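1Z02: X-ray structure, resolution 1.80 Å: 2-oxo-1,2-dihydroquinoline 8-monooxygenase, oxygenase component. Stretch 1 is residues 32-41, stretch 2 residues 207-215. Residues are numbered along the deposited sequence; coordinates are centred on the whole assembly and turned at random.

Stretch 1 (32-41) PYKDAAWGFI
Stretch 2, residues 207-215: GNWRIACEN

Carbonyl groups near the end of a helix can accept from side chains as well as from backbone N-H groups, and long donors from a second helix can use them; the oxygenase component of 2-oxo-1,2-dihydroquinoline 8-monooxygenase gives a compact example. Stretch 1 continues a helix that began earlier in the chain, with residues 32-34 helical, passes through a type I turn from A36 to G39 closed by G39 N to A36 O at 3.0 Å, and runs on extended through F40 (-91/121) and I41 (-95/165). Stretch 2 approaches as a loop, with N208 (-66/145) at the N-cap position, and is helical from W209 onward, near -60/-40. In register, the CA atoms of A37 and N208 lie 6.9 Å apart and those of G39 and W209 7.5 Å. The contact buries 444 Å², both sides summed; R210, Y33 and W209, all buried, take the largest shares (97, 92 and 90 Å²).

Hydrogen bonds to backbone oxygens dominate. R210, with CA-to-CB toward stretch 1 and chi angles m, t, m and -177°, brings NH2 to Y33 O at 2.7 Å (N-H...O 151°) and, weakly, to K34 O at 2.9 Å (148°). Both oxygens lie at the edge of the guanidinium, where its N-H bonds point, while A37 CA and A36 C cover one face; the A37 methyl CB lies 3.6 Å from R210 NH1. A water extends the link, accepting from R210 NH1 at 2.7 Å and donating to K34 O at 3.3 Å. W209, chi1 p (75°) and chi2 -82°, aims its indole at the turn: NE1 donates to A36 O at 3.0 Å (154°), so that oxygen serves both the turn and the indole. The turn backbone also packs closely here, G39 CA lying 3.4 Å from W209 NE1. The G39 phi/psi of 104/168 would jam a CB against the preceding carbonyl oxygen, which by itself calls for glycine.

Between side chains, Y33 OH donates a weak hydrogen bond to E214 OE1 at 2.7 Å. Y33 is t (chi2 -87°), its CA-to-CB bond sideways, and the length of the ring carries the hydroxyl across; E214, m, t with chi3 -171°, reaches out one helical turn beyond R210.

Apolar packing fills the remainder. R210 CD sits 4.1 Å from the centroid of the Y33 ring, 27° off its normal, so the arginine's aliphatic part covers a ring face while its charged end serves the carbonyls. F40, m with chi2 127°, meets the indole obliquely: F40 CE1 is 3.7 Å from W209 CH2, and the ring planes stand at 73°.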

ATOM      1  N   PRO A  32      23.632  -5.019  17.415  1.00  8.34           N
ATOM      2  CA  PRO A  32      23.790  -3.934  16.439  1.00  8.88           C
ATOM      3  C   PRO A  32      23.323  -4.343  15.033  1.00 11.72           C
ATOM      4  O   PRO A  32      22.795  -3.520  14.276  1.00 12.38           O
ATOM      5  CB  PRO A  32      25.288  -3.644  16.486  1.00 11.85           C
ATOM      6  CG  PRO A  32      25.630  -3.929  17.912  1.00  8.28           C
ATOM      7  CD  PRO A  32      24.887  -5.229  18.159  1.00  9.69           C
ATOM      8  N   TYR A  33      23.522  -5.617  14.696  1.00 10.51           N
ATOM      9  CA  TYR A  33      23.119  -6.166  13.401  1.00 10.07           C
ATOM     10  C   TYR A  33      21.592  -6.259  13.336  1.00  8.87           C
ATOM     11  O   TYR A  33      20.994  -6.044  12.285  1.00  9.33           O
ATOM     12  CB  TYR A  33      23.750  -7.551  13.207  1.00  8.63           C
ATOM     13  CG  TYR A  33      23.530  -8.188  11.845  1.00  9.05           C
ATOM     14  CD1 TYR A  33      22.401  -8.959  11.586  1.00  8.94           C
ATOM     15  CD2 TYR A  33      24.477  -8.052  10.829  1.00 10.25           C
ATOM     16  CE1 TYR A  33      22.223  -9.590  10.347  1.00 10.79           C
ATOM     17  CE2 TYR A  33      24.307  -8.675   9.584  1.00  9.92           C
ATOM     18  CZ  TYR A  33      23.181  -9.445   9.353  1.00  9.31           C
ATOM     19  OH  TYR A  33      23.024 -10.097   8.149  1.00  9.05           O
ATOM     20  N   LYS A  34      20.965  -6.591  14.460  1.00  9.18           N
ATOM     21  CA  LYS A  34      19.509  -6.675  14.513  1.00  9.52           C
ATOM     22  C   LYS A  34      18.929  -5.278  14.339  1.00 10.77           C
ATOM     23  O   LYS A  34      17.801  -5.110  13.855  1.00 11.38           O
ATOM     24  CB  LYS A  34      19.046  -7.224  15.858  1.00 11.42           C
ATOM     25  CG  LYS A  34      19.398  -8.664  16.150  1.00 10.40           C
ATOM     26  CD  LYS A  34      18.683  -9.096  17.422  1.00 11.46           C
ATOM     27  CE  LYS A  34      18.881 -10.570  17.729  1.00  8.71           C
ATOM     28  NZ  LYS A  34      17.955 -11.001  18.828  1.00 11.86           N
ATOM     29  N   ASP A  35      19.704  -4.283  14.759  1.00 10.04           N
ATOM     30  CA  ASP A  35      19.307  -2.881  14.673  1.00 12.17           C
ATOM     31  C   ASP A  35      19.616  -2.238  13.326  1.00 10.85           C
ATOM     32  O   ASP A  35      19.154  -1.133  13.054  1.00 12.07           O
ATOM     33  CB  ASP A  35      20.019  -2.071  15.755  1.00 12.92           C
ATOM     34  CG  ASP A  35      19.624  -2.488  17.155  1.00 14.97           C
ATOM     35  OD1 ASP A  35      20.353  -2.115  18.099  1.00 17.60           O
ATOM     36  OD2 ASP A  35      18.590  -3.177  17.315  1.00 14.27           O
ATOM     37  N   ALA A  36      20.393  -2.920  12.486  1.00  9.21           N
ATOM     38  CA  ALA A  36      20.785  -2.360  11.194  1.00  9.07           C
ATOM     39  C   ALA A  36      19.860  -2.626   9.993  1.00  8.11           C
ATOM     40  O   ALA A  36      20.328  -2.902   8.885  1.00  8.25           O
ATOM     41  CB  ALA A  36      22.217  -2.813  10.868  1.00  6.82           C
ATOM     42  N   ALA A  37      18.554  -2.504  10.193  1.00  8.69           N
ATOM     43  CA  ALA A  37      17.614  -2.737   9.102  1.00  8.84           C
ATOM     44  C   ALA A  37      17.860  -1.830   7.894  1.00  7.47           C
ATOM     45  O   ALA A  37      17.803  -2.284   6.749  1.00  7.81           O
ATOM     46  CB  ALA A  37      16.183  -2.566   9.610  1.00  8.42           C
ATOM     47  N   TRP A  38      18.138  -0.551   8.146  1.00  5.90           N
ATOM     48  CA  TRP A  38      18.380   0.406   7.066  1.00  7.25           C
ATOM     49  C   TRP A  38      19.785   0.325   6.488  1.00  6.74           C
ATOM     50  O   TRP A  38      20.113   1.024   5.530  1.00  6.62           O
ATOM     51  CB  TRP A  38      18.098   1.829   7.547  1.00  5.93           C
ATOM     52  CG  TRP A  38      16.641   2.104   7.708  1.00  7.78           C
ATOM     53  CD1 TRP A  38      15.848   1.768   8.768  1.00  6.91           C
ATOM     54  CD2 TRP A  38      15.788   2.741   6.753  1.00  6.52           C
ATOM     55  NE1 TRP A  38      14.554   2.161   8.534  1.00  6.54           N
ATOM     56  CE2 TRP A  38      14.488   2.762   7.305  1.00  6.78           C
ATOM     57  CE3 TRP A  38      15.995   3.299   5.487  1.00  3.97           C
ATOM     58  CZ2 TRP A  38      13.398   3.320   6.630  1.00  6.92           C
ATOM     59  CZ3 TRP A  38      14.910   3.853   4.815  1.00  5.00           C
ATOM     60  CH2 TRP A  38      13.629   3.860   5.390  1.00  5.50           C
ATOM     61  N   GLY A  39      20.610  -0.535   7.079  1.00  5.58           N
ATOM     62  CA  GLY A  39      21.972  -0.716   6.602  1.00  6.30           C
ATOM     63  C   GLY A  39      23.065  -0.059   7.430  1.00  6.91           C
ATOM     64  O   GLY A  39      22.798   0.756   8.319  1.00  7.10           O
ATOM     65  N   PHE A  40      24.310  -0.430   7.133  1.00  6.51           N
ATOM     66  CA  PHE A  40      25.473   0.129   7.819  1.00  7.28           C
ATOM     67  C   PHE A  40      25.916   1.341   7.010  1.00  7.24           C
ATOM     68  O   PHE A  40      26.216   1.226   5.820  1.00  7.93           O
ATOM     69  CB  PHE A  40      26.596  -0.912   7.897  1.00  7.96           C
ATOM     70  CG  PHE A  40      26.307  -2.050   8.846  1.00  7.11           C
ATOM     71  CD1 PHE A  40      26.402  -3.368   8.423  1.00  5.92           C
ATOM     72  CD2 PHE A  40      25.941  -1.799  10.169  1.00  8.68           C
ATOM     73  CE1 PHE A  40      26.143  -4.418   9.295  1.00  6.19           C
ATOM     74  CE2 PHE A  40      25.680  -2.855  11.050  1.00  9.68           C
ATOM     75  CZ  PHE A  40      25.779  -4.163  10.610  1.00  5.40           C
ATOM     76  N   ILE A  41      25.935   2.507   7.646  1.00  7.90           N
ATOM     77  CA  ILE A  41      26.319   3.722   6.950  1.00  8.40           C
ATOM     78  C   ILE A  41      27.801   4.005   7.175  1.00  9.59           C
ATOM     79  O   ILE A  41      28.415   3.425   8.071  1.00 11.49           O
ATOM     80  CB  ILE A  41      25.437   4.907   7.420  1.00 11.14           C
ATOM     81  CG1 ILE A  41      25.497   6.041   6.394  1.00 11.93           C
ATOM     82  CG2 ILE A  41      25.871   5.373   8.798  1.00  9.55           C
ATOM     83  CD1 ILE A  41      24.454   7.115   6.616  1.00 14.80           C
ATOM     84  N   GLY A 207      12.739  -7.077  -0.145  1.00  6.02           N
ATOM     85  CA  GLY A 207      12.955  -7.578   1.194  1.00  5.15           C
ATOM     86  C   GLY A 207      14.193  -6.905   1.756  1.00  5.01           C
ATOM     87  O   GLY A 207      14.936  -6.248   1.024  1.00  4.30           O
ATOM     88  N   ASN A 208      14.423  -7.094   3.050  1.00  7.00           N
ATOM     89  CA  ASN A 208      15.568  -6.501   3.737  1.00  7.50           C
ATOM     90  C   ASN A 208      16.908  -7.062   3.255  1.00  7.98           C
ATOM     91  O   ASN A 208      17.007  -8.248   2.936  1.00  7.97           O
ATOM     92  CB  ASN A 208      15.436  -6.730   5.241  1.00  8.73           C
ATOM     93  CG  ASN A 208      16.551  -6.076   6.020  1.00  6.54           C
ATOM     94  OD1 ASN A 208      16.568  -4.857   6.195  1.00  8.15           O
ATOM     95  ND2 ASN A 208      17.498  -6.886   6.485  1.00  3.53           N
ATOM     96  N   TRP A 209      17.931  -6.204   3.229  1.00  6.86           N
ATOM     97  CA  TRP A 209      19.263  -6.585   2.766  1.00  7.46           C
ATOM     98  C   TRP A 209      19.988  -7.705   3.520  1.00  7.37           C
ATOM     99  O   TRP A 209      20.683  -8.510   2.898  1.00  7.20           O
ATOM    100  CB  TRP A 209      20.184  -5.357   2.720  1.00  8.42           C
ATOM    101  CG  TRP A 209      20.652  -4.880   4.067  1.00  9.92           C
ATOM    102  CD1 TRP A 209      19.974  -4.081   4.938  1.00 10.27           C
ATOM    103  CD2 TRP A 209      21.897  -5.205   4.702  1.00 10.29           C
ATOM    104  NE1 TRP A 209      20.719  -3.886   6.081  1.00 11.92           N
ATOM    105  CE2 TRP A 209      21.901  -4.565   5.963  1.00  9.98           C
ATOM    106  CE3 TRP A 209      23.006  -5.979   4.329  1.00  8.78           C
ATOM    107  CZ2 TRP A 209      22.981  -4.672   6.856  1.00  9.52           C
ATOM    108  CZ3 TRP A 209      24.076  -6.085   5.219  1.00  9.41           C
ATOM    109  CH2 TRP A 209      24.052  -5.434   6.470  1.00  9.76           C
ATOM    110  N   ARG A 210      19.849  -7.745   4.843  1.00  6.94           N
ATOM    111  CA  ARG A 210      20.518  -8.757   5.652  1.00  7.99           C
ATOM    112  C   ARG A 210      20.102 -10.169   5.265  1.00  8.75           C
ATOM    113  O   ARG A 210      20.929 -11.071   5.184  1.00  9.95           O
ATOM    114  CB  ARG A 210      20.219  -8.521   7.138  1.00  7.70           C
ATOM    115  CG  ARG A 210      20.699  -7.189   7.677  1.00  8.78           C
ATOM    116  CD  ARG A 210      20.105  -6.874   9.051  1.00 10.79           C
ATOM    117  NE  ARG A 210      18.663  -6.637   8.993  1.00  6.33           N
ATOM    118  CZ  ARG A 210      17.916  -6.297  10.038  1.00  7.75           C
ATOM    119  NH1 ARG A 210      16.614  -6.106   9.880  1.00  5.08           N
ATOM    120  NH2 ARG A 210      18.472  -6.140  11.233  1.00  4.70           N
ATOM    121  N   ILE A 211      18.810 -10.357   5.022  1.00  9.35           N
ATOM    122  CA  ILE A 211      18.289 -11.667   4.655  1.00  9.28           C
ATOM    123  C   ILE A 211      18.857 -12.112   3.309  1.00  8.88           C
ATOM    124  O   ILE A 211      19.104 -13.289   3.088  1.00  9.13           O
ATOM    125  CB  ILE A 211      16.754 -11.639   4.572  1.00 11.18           C
ATOM    126  CG1 ILE A 211      16.174 -11.256   5.936  1.00 12.31           C
ATOM    127  CG2 ILE A 211      16.217 -12.984   4.126  1.00 12.10           C
ATOM    128  CD1 ILE A 211      16.669 -12.118   7.124  1.00 12.72           C
ATOM    129  N   ALA A 212      19.048 -11.159   2.406  1.00  9.21           N
ATOM    130  CA  ALA A 212      19.598 -11.450   1.095  1.00  9.33           C
ATOM    131  C   ALA A 212      21.094 -11.763   1.207  1.00  9.11           C
ATOM    132  O   ALA A 212      21.582 -12.712   0.605  1.00  8.86           O
ATOM    133  CB  ALA A 212      19.382 -10.255   0.167  1.00  8.09           C
ATOM    134  N   CYS A 213      21.816 -10.950   1.973  1.00  8.28           N
ATOM    135  CA  CYS A 213      23.259 -11.123   2.161  1.00  8.54           C
ATOM    136  C   CYS A 213      23.615 -12.495   2.737  1.00 10.08           C
ATOM    137  O   CYS A 213      24.527 -13.162   2.244  1.00  9.35           O
ATOM    138  CB  CYS A 213      23.812 -10.025   3.088  1.00  6.49           C
ATOM    139  SG  CYS A 213      25.602 -10.164   3.464  1.00 11.43           S
ATOM    140  N   GLU A 214      22.900 -12.915   3.777  1.00 10.24           N
ATOM    141  CA  GLU A 214      23.181 -14.202   4.404  1.00  9.96           C
ATOM    142  C   GLU A 214      22.973 -15.376   3.462  1.00 10.68           C
ATOM    143  O   GLU A 214      23.678 -16.382   3.546  1.00 10.13           O
ATOM    144  CB  GLU A 214      22.355 -14.360   5.687  1.00  8.69           C
ATOM    145  CG  GLU A 214      22.772 -13.332   6.741  1.00  7.84           C
ATOM    146  CD  GLU A 214      22.061 -13.456   8.069  1.00  6.93           C
ATOM    147  OE1 GLU A 214      22.245 -12.536   8.908  1.00  9.52           O
ATOM    148  OE2 GLU A 214      21.335 -14.455   8.289  1.00  6.45           O
ATOM    149  N   ASN A 215      22.016 -15.250   2.551  1.00  9.65           N
ATOM    150  CA  ASN A 215      21.766 -16.311   1.591  1.00 10.73           C
ATOM    151  C   ASN A 215      22.958 -16.391   0.645  1.00 11.96           C
ATOM    152  O   ASN A 215      23.364 -17.474   0.240  1.00 14.25           O
ATOM    153  CB  ASN A 215      20.481 -16.029   0.803  1.00 10.10           C
ATOM    154  CG  ASN A 215      20.482 -16.664  -0.582  1.00 10.49           C
ATOM    155  OD1 ASN A 215      20.974 -16.069  -1.543  1.00  8.56           O
ATOM    156  ND2 ASN A 215      19.930 -17.880  -0.691  1.00 10.51           N
TER
HETATM  157  O   HOH W   1      15.121  -5.415  11.990  1.00 12.43           O